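Local coordinates for uncharacterized protein (Parabacteroides merdae ATCC 43184, PDB 4OPW), which is of uncertain function but is probably a cell-adhesion protein, built around a putative auto-transporter adhesin head domain with a beta-helical body, at residues 6-11 and 48-53; 24-29 and 95-100; 43-48 and 77-82; 52-57 and 69-74. One frame throughout, in Å; residues are numbered along the deposited sequence. Where two conformers were deposited one is given.

How the contacts relate
From the N terminus, the chain leaves strand 4-6 and lays residues 6-11 on the turn 48-53, closing contact 1. Strand 23-27 begins contact 2, the widest loop, which ends only at 95-100 on the other wall of the coil. Within that loop, strand 42-46 pairs with 77-82 in contact 3, and inside contact 3 lies the shortest closure, contact 4, from 52-57 to 69-74. Contact 1 crosses contacts 2 and 3, shares Asp48 with contact 3, and hands on to contact 4 through His52 and Pro53. Contacts 1, 3 and 4 thus knit the N-terminal end together, while contact 2 bridges the interior between two walls.

Contact 1 (6-11 and 48-53); sequences KGNGKL and DENLHP
Side-chain amides and carboxylates of residues 48-50 grip the backbone of the loop 6-11. Asn50, its CG wedged between backbone N and carbonyl carbon (chi1 66°), works with both ends of its amide: ND2 donates to Lys6 O at 2.9 Å, nearly straight (163°), and OD1 accepts from Asn8 N at 2.9 Å, the donor standing above the carbonyl plane. Asp48 OD2 takes the amide of Gly9 N at 2.8 Å on its anti lone pair, while the same oxygen also accepts from Thr77 OG1. One bond is backbone to backbone: Glu49 N gives to Lys10 O at 2.7 Å, in the carbonyl plane. Between side chains, the Asn8 and Glu49 chains cross at about a right angle, so that Asn8 ND2 reaches the anti lone pair of Glu49 OE2 at 3.0 Å. The other carboxylate oxygen, Glu49 OE1, receives a water that also donates to Leu11 O. Packing adds a smaller share. Its apolar member is Gly7 CA against Leu51 CD1 at 3.6 Å; the same Gly7 CA lies just 3.2 Å from Asp48 OD2, a tight fit of bare backbone against a carboxylate. Leu11 CD2 covers the amide of Asp48 N, which is buried with no partner in the model. Within the loop, Asn8 OD1 accepts from Lys10 N at 3.0 Å, so Asn8 uses both ends of its amide. This is an Asx turn, and directly after it Leu11 and Asp48 form a non-hydrogen-bonded antiparallel pair that leads into the pairing of strands 11-17 and 42-46.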
# COMPACT_ATOMS: atom_id res chain seq x y z
N LYS A 6 17.41 -24.44 -3.85
CA LYS A 6 16.81 -23.71 -4.97
C LYS A 6 15.63 -24.49 -5.49
O LYS A 6 15.60 -25.72 -5.38
CB LYS A 6 17.84 -23.42 -6.09
CG LYS A 6 18.39 -24.65 -6.81
CD LYS A 6 19.29 -24.24 -7.96
CE LYS A 6 19.98 -25.42 -8.58
NZ LYS A 6 20.85 -25.00 -9.73
N GLY A 7 14.68 -23.77 -6.05
CA GLY A 7 13.50 -24.38 -6.64
C GLY A 7 13.83 -25.32 -7.79
O GLY A 7 14.72 -25.03 -8.60
N ASN A 8 13.11 -26.46 -7.86
CA ASN A 8 13.32 -27.45 -8.92
C ASN A 8 12.49 -27.10 -10.19
O ASN A 8 12.43 -27.90 -11.14
CB ASN A 8 12.98 -28.86 -8.40
CG ASN A 8 11.50 -29.15 -8.20
OD1 ASN A 8 10.62 -28.28 -8.38
ND2 ASN A 8 11.18 -30.39 -7.84
N GLY A 9 11.82 -25.94 -10.18
CA GLY A 9 11.06 -25.46 -11.33
C GLY A 9 9.68 -26.05 -11.54
O GLY A 9 9.02 -25.68 -12.51
N LYS A 10 9.24 -26.96 -10.65
CA LYS A 10 7.93 -27.60 -10.74
C LYS A 10 7.02 -27.04 -9.66
O LYS A 10 7.11 -27.43 -8.49
CB LYS A 10 8.04 -29.13 -10.64
CG LYS A 10 8.94 -29.72 -11.71
CD LYS A 10 9.10 -31.19 -11.54
CE LYS A 10 9.92 -31.80 -12.65
NZ LYS A 10 9.92 -33.28 -12.57
N LEU A 11 6.16 -26.10 -10.04
CA LEU A 11 5.24 -25.47 -9.11
C LEU A 11 4.18 -26.44 -8.62
O LEU A 11 3.69 -27.27 -9.38
CB LEU A 11 4.56 -24.23 -9.72
CG LEU A 11 5.43 -23.05 -10.17
CD1 LEU A 11 4.56 -21.97 -10.81
CD2 LEU A 11 6.20 -22.43 -8.98
N ASP A 48 7.83 -23.75 -5.88
CA ASP A 48 8.45 -24.99 -6.38
C ASP A 48 8.17 -26.10 -5.38
O ASP A 48 8.27 -25.86 -4.17
CB ASP A 48 9.95 -24.82 -6.60
CG ASP A 48 10.27 -23.64 -7.49
OD1 ASP A 48 9.98 -22.49 -7.07
OD2 ASP A 48 10.92 -23.84 -8.52
N GLU A 49 7.75 -27.28 -5.85
CA GLU A 49 7.34 -28.36 -4.95
C GLU A 49 8.37 -28.67 -3.83
O GLU A 49 7.96 -28.89 -2.69
CB GLU A 49 7.01 -29.64 -5.73
CG GLU A 49 8.08 -30.08 -6.71
CD GLU A 49 7.77 -31.33 -7.50
OE1 GLU A 49 6.58 -31.62 -7.74
OE2 GLU A 49 8.73 -32.04 -7.88
N ASN A 50 9.69 -28.65 -4.15
CA ASN A 50 10.73 -28.97 -3.16
C ASN A 50 10.95 -27.84 -2.13
O ASN A 50 11.68 -28.05 -1.16
CB ASN A 50 12.06 -29.31 -3.86
CG ASN A 50 12.66 -28.12 -4.60
OD1 ASN A 50 11.98 -27.44 -5.38
ND2 ASN A 50 13.91 -27.79 -4.30
N LEU A 51 10.29 -26.67 -2.32
CA LEU A 51 10.48 -25.54 -1.41
C LEU A 51 9.38 -25.42 -0.33
O LEU A 51 9.55 -24.67 0.63
CB LEU A 51 10.60 -24.22 -2.20
CG LEU A 51 11.85 -24.12 -3.10
CD1 LEU A 51 11.88 -22.76 -3.82
CD2 LEU A 51 13.15 -24.31 -2.29
N HIS A 52 8.27 -26.20 -0.46
CA HIS A 52 7.18 -26.14 0.54
C HIS A 52 7.69 -26.37 1.99
O HIS A 52 7.22 -25.65 2.88
CB HIS A 52 6.05 -27.11 0.22
CG HIS A 52 5.15 -26.60 -0.87
ND1 HIS A 52 4.16 -25.66 -0.62
CD2 HIS A 52 5.15 -26.90 -2.19
CE1 HIS A 52 3.58 -25.44 -1.78
NE2 HIS A 52 4.14 -26.16 -2.76
N PRO A 53 8.71 -27.25 2.25
CA PRO A 53 9.17 -27.42 3.65
C PRO A 53 9.80 -26.16 4.23
O PRO A 53 9.89 -26.06 5.45
CB PRO A 53 10.23 -28.54 3.53
CG PRO A 53 9.83 -29.29 2.32
CD PRO A 53 9.39 -28.22 1.36
O HOH W 1 4.50 -30.30 -8.91

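Contact 2 (24-29 and 95-100); sequences IKFDGV and GNANFI. With EDO (1,2-ethanediol), chain C.
Phe26 holds CG in the crowded position between backbone N and carbonyl carbon (chi1 62°), which swings its ring off strand 23-27 to the facing strand; Phe99 answers with CG anti to its backbone N (chi1 -180°), and the two side chains cross at about a right angle. The tip of the first ring, Phe26 CZ, meets Phe99 CB at 3.9 Å, with that CB in the plane of the Phe26 ring at its edge. Farther round, Phe26 CE2 presses on Ala97 CB at 3.4 Å. Ile24, with CG1 beside its backbone N and the chain extended, carries CD1 to the edge of the Phe99 ring, 3.8 Å from Phe99 CE1. Ala97 CB is also crowded by the backbone, 3.1 Å from Gly28 O, and Val29 CG2 rests 3.5 Å from Gly95 O where the chains draw close. No hydrogen bond joins the segments: Asp27 OD1 comes near Gly95 N at a poor angle, and that amide is taken by Ser116 OG. On the outer side, an ethanediol, probably from the crystallisation liquor, donates from O2 to Asp27 O at 2.7 Å. The strand axes run 9.9 Å apart and nearly opposed (155°), as two walls facing each other. Phe26 also meets Phe32 and Ala93, and Phe99 rests on Val91, Val120 and Leu122. Such apolar side chains packed between facing parallel sheets, built from stacked coils, are characteristic of the interior of a beta-helix, consistent with the pectate-lyase-like clan of this family.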
# COMPACT_ATOMS: atom_id res chain seq x y z
N ILE A 24 -0.72 -8.08 8.20
CA ILE A 24 0.13 -8.86 7.31
C ILE A 24 1.50 -8.19 7.16
O ILE A 24 1.57 -6.97 7.00
CB ILE A 24 -0.55 -9.03 5.91
CG1 ILE A 24 -1.90 -9.78 6.00
CG2 ILE A 24 0.40 -9.74 4.90
CD1 ILE A 24 -2.83 -9.66 4.71
N LYS A 25 2.56 -8.99 7.17
CA LYS A 25 3.93 -8.53 6.96
C LYS A 25 4.67 -9.53 6.09
O LYS A 25 4.67 -10.72 6.39
CB LYS A 25 4.66 -8.30 8.29
CG LYS A 25 6.06 -7.71 8.19
CD LYS A 25 6.60 -7.42 9.59
CE LYS A 25 8.04 -6.97 9.62
NZ LYS A 25 8.52 -6.76 11.01
N PHE A 26 5.30 -9.06 5.02
CA PHE A 26 6.10 -9.95 4.17
C PHE A 26 7.11 -9.12 3.38
O PHE A 26 6.88 -7.93 3.13
CB PHE A 26 5.23 -10.83 3.23
CG PHE A 26 4.36 -10.10 2.21
CD1 PHE A 26 3.35 -9.24 2.62
CD2 PHE A 26 4.48 -10.38 0.86
CE1 PHE A 26 2.55 -8.58 1.69
CE2 PHE A 26 3.64 -9.77 -0.08
CZ PHE A 26 2.71 -8.83 0.34
N ASP A 27 8.20 -9.76 2.99
CA ASP A 27 9.31 -9.14 2.29
C ASP A 27 9.85 -10.12 1.27
O ASP A 27 10.32 -11.18 1.65
CB ASP A 27 10.40 -8.75 3.32
CG ASP A 27 11.62 -8.00 2.81
OD1 ASP A 27 11.58 -7.51 1.67
OD2 ASP A 27 12.56 -7.80 3.61
N GLY A 28 9.75 -9.78 -0.00
CA GLY A 28 10.25 -10.63 -1.08
C GLY A 28 9.32 -10.61 -2.26
O GLY A 28 8.23 -10.04 -2.18
N VAL A 29 9.74 -11.26 -3.36
CA VAL A 29 8.98 -11.26 -4.60
C VAL A 29 7.86 -12.31 -4.50
O VAL A 29 7.95 -13.41 -5.07
CB VAL A 29 9.88 -11.40 -5.84
CG1 VAL A 29 9.06 -11.23 -7.12
CG2 VAL A 29 11.01 -10.36 -5.79
N GLY A 95 10.24 -5.47 -0.69
CA GLY A 95 11.03 -6.33 -1.56
C GLY A 95 10.42 -6.78 -2.86
O GLY A 95 10.62 -7.93 -3.28
N ASN A 96 9.72 -5.86 -3.55
CA ASN A 96 9.17 -6.08 -4.87
C ASN A 96 8.05 -7.14 -4.86
O ASN A 96 7.84 -7.86 -5.85
CB ASN A 96 10.29 -6.40 -5.90
CG ASN A 96 10.08 -5.73 -7.24
OD1 ASN A 96 8.95 -5.44 -7.66
ND2 ASN A 96 11.17 -5.49 -7.96
N ALA A 97 7.30 -7.20 -3.76
CA ALA A 97 6.11 -8.02 -3.63
C ALA A 97 4.92 -7.39 -4.38
O ALA A 97 4.97 -6.19 -4.71
CB ALA A 97 5.74 -8.13 -2.14
N ASN A 98 3.92 -8.21 -4.68
CA ASN A 98 2.66 -7.77 -5.24
C ASN A 98 1.60 -8.06 -4.18
O ASN A 98 1.40 -9.23 -3.83
CB ASN A 98 2.36 -8.50 -6.57
CG ASN A 98 3.19 -8.11 -7.77
OD1 ASN A 98 3.77 -7.02 -7.87
ND2 ASN A 98 3.23 -8.99 -8.76
N PHE A 99 0.99 -7.02 -3.59
CA PHE A 99 -0.12 -7.23 -2.65
C PHE A 99 -1.40 -6.81 -3.36
O PHE A 99 -1.49 -5.68 -3.83
CB PHE A 99 0.03 -6.47 -1.32
CG PHE A 99 -1.15 -6.72 -0.40
CD1 PHE A 99 -1.17 -7.83 0.44
CD2 PHE A 99 -2.24 -5.86 -0.39
CE1 PHE A 99 -2.26 -8.08 1.28
CE2 PHE A 99 -3.33 -6.09 0.47
CZ PHE A 99 -3.34 -7.22 1.27
N ILE A 100 -2.35 -7.73 -3.48
CA ILE A 100 -3.63 -7.42 -4.11
C ILE A 100 -4.79 -7.75 -3.17
O ILE A 100 -4.89 -8.90 -2.72
CB ILE A 100 -3.82 -8.16 -5.48
CG1 ILE A 100 -2.73 -7.79 -6.53
CG2 ILE A 100 -5.22 -7.92 -6.04
CD1 ILE A 100 -2.75 -8.64 -7.82
C1 EDO C . 10.67 -14.67 -0.92
O1 EDO C . 12.00 -14.19 -0.90
C2 EDO C . 10.21 -14.97 0.53
O2 EDO C . 10.44 -13.84 1.34

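Contact 3 (43-48 and 77-82); sequences IEITVD and TKFIVK
Strands 42-46 and 80-85 form an antiparallel ladder near the N-terminal end of the beta-helical fold, their short axes 4.8 Å apart at 166°. Glu44 with Lys82 and Thr46 with Ile80 are its hydrogen-bonded pairs; Thr46 N reaches Ile80 O at 2.9 Å, nearly straight and in the carbonyl plane. The non-hydrogen-bonded pair between them, Ile45 and Val81, faces inward, its side chains side by side with Ile45 CD1 on Val81 CG2 at 3.7 Å. Ile43 CD1 meets the other branch, Val81 CG1, at 3.8 Å, and Val66 and Ile57 cover this face. On the reverse face Glu44 runs alongside Lys82, but Glu44 OE1 touches Lys82 CD at 3.6 Å and stays 4.8 Å from Lys82 NZ, too far for a salt bridge. Thr46 OG1 hydrogen-bonds to Thr13 OG1, and Lys78 NZ makes a salt bridge with Asp31. Beyond the corner at Val47, the Asp48 carboxylate straddles Thr77: OD1 accepts from Thr77 N at 2.8 Å and OD2 from Thr77 OG1 at 2.6 Å, both through syn lone pairs. Two donors facing this fork would stabilise its negative charge and fix its rotation, and the syn arrangement leaves the outer lone pair of OD2 to the N-terminal loop.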
# COMPACT_ATOMS: atom_id res chain seq x y z
N ILE A 43 -5.07 -20.70 3.85
CA ILE A 43 -3.91 -20.14 3.17
C ILE A 43 -3.50 -21.14 2.09
O ILE A 43 -3.37 -22.34 2.35
CB ILE A 43 -2.75 -19.70 4.11
CG1 ILE A 43 -1.64 -18.94 3.32
CG2 ILE A 43 -2.20 -20.86 4.97
CD1 ILE A 43 -0.77 -18.01 4.18
N GLU A 44 -3.35 -20.64 0.87
CA GLU A 44 -2.97 -21.43 -0.29
C GLU A 44 -1.62 -20.92 -0.78
O GLU A 44 -1.49 -19.72 -1.08
CB GLU A 44 -4.08 -21.31 -1.34
CG GLU A 44 -3.99 -22.30 -2.48
CD GLU A 44 -5.21 -22.30 -3.37
OE1 GLU A 44 -5.60 -21.21 -3.86
OE2 GLU A 44 -5.78 -23.39 -3.59
N ILE A 45 -0.63 -21.82 -0.83
CA ILE A 45 0.75 -21.51 -1.24
C ILE A 45 1.09 -22.23 -2.52
O ILE A 45 0.98 -23.46 -2.58
CB ILE A 45 1.79 -21.91 -0.12
CG1 ILE A 45 1.47 -21.31 1.26
CG2 ILE A 45 3.27 -21.63 -0.55
CD1 ILE A 45 1.57 -19.75 1.37
N THR A 46 1.59 -21.47 -3.51
CA THR A 46 2.15 -22.02 -4.75
C THR A 46 3.63 -21.65 -4.77
O THR A 46 3.98 -20.46 -4.74
CB THR A 46 1.41 -21.51 -6.01
OG1 THR A 46 0.03 -21.80 -5.87
CG2 THR A 46 1.94 -22.17 -7.29
N VAL A 47 4.50 -22.66 -4.85
CA VAL A 47 5.95 -22.47 -4.90
C VAL A 47 6.55 -23.75 -5.50
O VAL A 47 5.83 -24.75 -5.62
CB VAL A 47 6.51 -22.10 -3.48
CG1 VAL A 47 6.51 -23.31 -2.53
CG2 VAL A 47 7.90 -21.46 -3.57
N ASP A 48 7.83 -23.75 -5.88
CA ASP A 48 8.45 -24.99 -6.38
C ASP A 48 8.17 -26.10 -5.38
O ASP A 48 8.27 -25.86 -4.17
CB ASP A 48 9.95 -24.82 -6.60
CG ASP A 48 10.27 -23.64 -7.49
OD1 ASP A 48 9.98 -22.49 -7.07
OD2 ASP A 48 10.92 -23.84 -8.52
N THR A 77 10.88 -20.26 -8.42
CA THR A 77 10.25 -19.97 -9.72
C THR A 77 9.14 -18.90 -9.58
O THR A 77 9.10 -17.93 -10.34
CB THR A 77 9.71 -21.29 -10.31
OG1 THR A 77 10.83 -22.18 -10.49
CG2 THR A 77 8.99 -21.09 -11.68
N LYS A 78 8.26 -19.09 -8.60
CA LYS A 78 7.17 -18.17 -8.29
C LYS A 78 6.73 -18.48 -6.88
O LYS A 78 6.95 -19.60 -6.41
CB LYS A 78 6.01 -18.35 -9.31
CG LYS A 78 4.97 -17.21 -9.29
CD LYS A 78 4.22 -17.13 -10.60
CE LYS A 78 3.16 -16.05 -10.59
NZ LYS A 78 3.72 -14.67 -10.47
N PHE A 79 6.17 -17.49 -6.19
CA PHE A 79 5.71 -17.67 -4.81
C PHE A 79 4.38 -16.93 -4.69
O PHE A 79 4.35 -15.69 -4.69
CB PHE A 79 6.78 -17.17 -3.82
CG PHE A 79 6.66 -17.49 -2.35
CD1 PHE A 79 5.41 -17.74 -1.77
CD2 PHE A 79 7.77 -17.44 -1.51
CE1 PHE A 79 5.30 -18.01 -0.41
CE2 PHE A 79 7.66 -17.70 -0.15
CZ PHE A 79 6.42 -17.98 0.40
N ILE A 80 3.27 -17.69 -4.70
CA ILE A 80 1.92 -17.12 -4.63
C ILE A 80 1.29 -17.48 -3.30
O ILE A 80 1.34 -18.63 -2.87
CB ILE A 80 1.01 -17.60 -5.81
CG1 ILE A 80 1.69 -17.44 -7.20
CG2 ILE A 80 -0.38 -16.88 -5.78
CD1 ILE A 80 0.88 -18.14 -8.36
N VAL A 81 0.69 -16.47 -2.65
CA VAL A 81 -0.05 -16.63 -1.40
C VAL A 81 -1.49 -16.20 -1.66
O VAL A 81 -1.72 -15.12 -2.21
CB VAL A 81 0.60 -15.83 -0.24
CG1 VAL A 81 -0.24 -15.95 1.05
CG2 VAL A 81 2.03 -16.30 0.01
N LYS A 82 -2.46 -17.06 -1.32
CA LYS A 82 -3.88 -16.71 -1.39
C LYS A 82 -4.48 -16.96 -0.01
O LYS A 82 -4.46 -18.10 0.46
CB LYS A 82 -4.62 -17.51 -2.48
CG LYS A 82 -6.07 -17.05 -2.63
CD LYS A 82 -6.85 -17.86 -3.65
CE LYS A 82 -8.33 -17.67 -3.45
NZ LYS A 82 -9.11 -18.03 -4.66

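Contact 4 (52-57 and 69-74); sequences HPYVNI and KGAKVD
This is a surface contact at the N-terminal end of the fold, where a 3-10 turn leading into strand 55-60 meets the loop that precedes strand 72-75. A single hydrogen bond joins the backbones: Lys69 N donates to Tyr54 O at 2.8 Å, bent to 148° at the hydrogen but lying in the carbonyl plane. The Tyr54 carbonyl is placed by the turn itself, closed by Val55 N to His52 O at 3.1 Å. Returning across the gap, Lys69 O comes in at the edge of the Tyr54 ring, in its plane, 3.5 Å from Tyr54 CD1. Tyr54 keeps CG beside its backbone N, and its ring passes along the loop so that Ala71 CB sits 3.6 Å from Tyr54 CE1. Lys69 gives the largest share of the contact. In one of its two conformers CG is in the crowded position between backbone N and carbonyl carbon, and bends at chi2 (136°) and chi4 (65°) fold the chain back over the turn. On the way Lys69 CG crosses Asn56 CB at 3.6 Å, almost perpendicular to that side chain. In this conformer Lys69 NZ ends 3.0 Å from Pro53 O, at an angle too poor for a hydrogen bond, with Val55 O a little farther off; these carbonyls would still be expected to steady its charge. Val5 of strand 4-6 packs on both Tyr54 and Ala71. Since Asn56 pairs through its backbone with Gly67, the bond from Lys69 to Tyr54 continues the antiparallel hairpin of strands 55-60 and 63-66 past its open end.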
# COMPACT_ATOMS: atom_id res chain seq x y z
N HIS A 52 8.27 -26.20 -0.46
CA HIS A 52 7.18 -26.14 0.54
C HIS A 52 7.69 -26.37 1.99
O HIS A 52 7.22 -25.65 2.88
CB HIS A 52 6.05 -27.11 0.22
CG HIS A 52 5.15 -26.60 -0.87
ND1 HIS A 52 4.16 -25.66 -0.62
CD2 HIS A 52 5.15 -26.90 -2.19
CE1 HIS A 52 3.58 -25.44 -1.78
NE2 HIS A 52 4.14 -26.16 -2.76
N PRO A 53 8.71 -27.25 2.25
CA PRO A 53 9.17 -27.42 3.65
C PRO A 53 9.80 -26.16 4.23
O PRO A 53 9.89 -26.06 5.45
CB PRO A 53 10.23 -28.54 3.53
CG PRO A 53 9.83 -29.29 2.32
CD PRO A 53 9.39 -28.22 1.36
N TYR A 54 10.22 -25.20 3.38
CA TYR A 54 10.87 -23.97 3.82
C TYR A 54 9.90 -22.79 3.87
O TYR A 54 10.30 -21.71 4.28
CB TYR A 54 12.07 -23.63 2.91
CG TYR A 54 13.02 -24.80 2.78
CD1 TYR A 54 13.81 -25.21 3.86
CD2 TYR A 54 13.02 -25.60 1.64
CE1 TYR A 54 14.62 -26.35 3.78
CE2 TYR A 54 13.83 -26.75 1.55
CZ TYR A 54 14.64 -27.10 2.62
OH TYR A 54 15.46 -28.21 2.56
N VAL A 55 8.63 -23.01 3.51
CA VAL A 55 7.63 -21.93 3.54
C VAL A 55 7.26 -21.64 5.00
O VAL A 55 6.84 -22.53 5.74
CB VAL A 55 6.40 -22.23 2.64
CG1 VAL A 55 5.27 -21.21 2.87
CG2 VAL A 55 6.81 -22.24 1.17
N ASN A 56 7.48 -20.37 5.41
CA ASN A 56 7.18 -19.89 6.76
C ASN A 56 5.83 -19.18 6.80
O ASN A 56 5.63 -18.21 6.08
CB ASN A 56 8.29 -18.91 7.23
CG ASN A 56 8.11 -18.39 8.64
OD1 ASN A 56 7.71 -19.10 9.56
ND2 ASN A 56 8.42 -17.11 8.84
N ILE A 57 4.89 -19.70 7.60
CA ILE A 57 3.57 -19.11 7.87
C ILE A 57 3.54 -18.99 9.38
O ILE A 57 3.52 -20.01 10.07
CB ILE A 57 2.38 -19.95 7.30
CG1 ILE A 57 2.47 -20.07 5.77
CG2 ILE A 57 1.02 -19.36 7.75
CD1 ILE A 57 1.69 -21.26 5.20
N LYS A 69 11.99 -20.03 5.76
CA LYS A 69 12.67 -20.40 7.00
C LYS A 69 13.42 -21.71 6.80
O LYS A 69 13.08 -22.48 5.90
CB LYS A 69 11.68 -20.52 8.18
CG LYS A 69 10.56 -21.55 7.94
CD LYS A 69 10.27 -22.44 9.13
CE LYS A 69 9.06 -23.32 8.89
NZ LYS A 69 9.27 -24.31 7.80
N GLY A 70 14.41 -21.98 7.64
CA GLY A 70 15.15 -23.25 7.64
C GLY A 70 16.22 -23.51 6.61
O GLY A 70 16.87 -24.56 6.67
N ALA A 71 16.38 -22.62 5.65
CA ALA A 71 17.39 -22.68 4.59
C ALA A 71 17.46 -21.36 3.90
O ALA A 71 16.52 -20.57 3.98
CB ALA A 71 17.07 -23.77 3.56
N LYS A 72 18.57 -21.12 3.17
CA LYS A 72 18.70 -19.91 2.36
C LYS A 72 18.19 -20.30 0.96
O LYS A 72 18.74 -21.21 0.35
CB LYS A 72 20.18 -19.43 2.33
CG LYS A 72 20.72 -19.02 3.71
CD LYS A 72 22.12 -19.56 3.94
CE LYS A 72 22.75 -19.05 5.21
NZ LYS A 72 24.10 -19.64 5.43
N VAL A 73 17.13 -19.64 0.47
CA VAL A 73 16.57 -20.01 -0.83
C VAL A 73 17.25 -19.13 -1.87
O VAL A 73 17.01 -17.93 -1.92
CB VAL A 73 15.01 -19.91 -0.87
CG1 VAL A 73 14.48 -20.23 -2.27
CG2 VAL A 73 14.38 -20.86 0.17
N ASP A 74 18.13 -19.72 -2.66
CA ASP A 74 18.89 -18.98 -3.67
C ASP A 74 18.04 -18.56 -4.86
O ASP A 74 18.36 -17.57 -5.53
CB ASP A 74 20.06 -19.84 -4.18
CG ASP A 74 21.17 -20.07 -3.16
OD1 ASP A 74 21.28 -19.27 -2.21
OD2 ASP A 74 21.94 -21.02 -3.34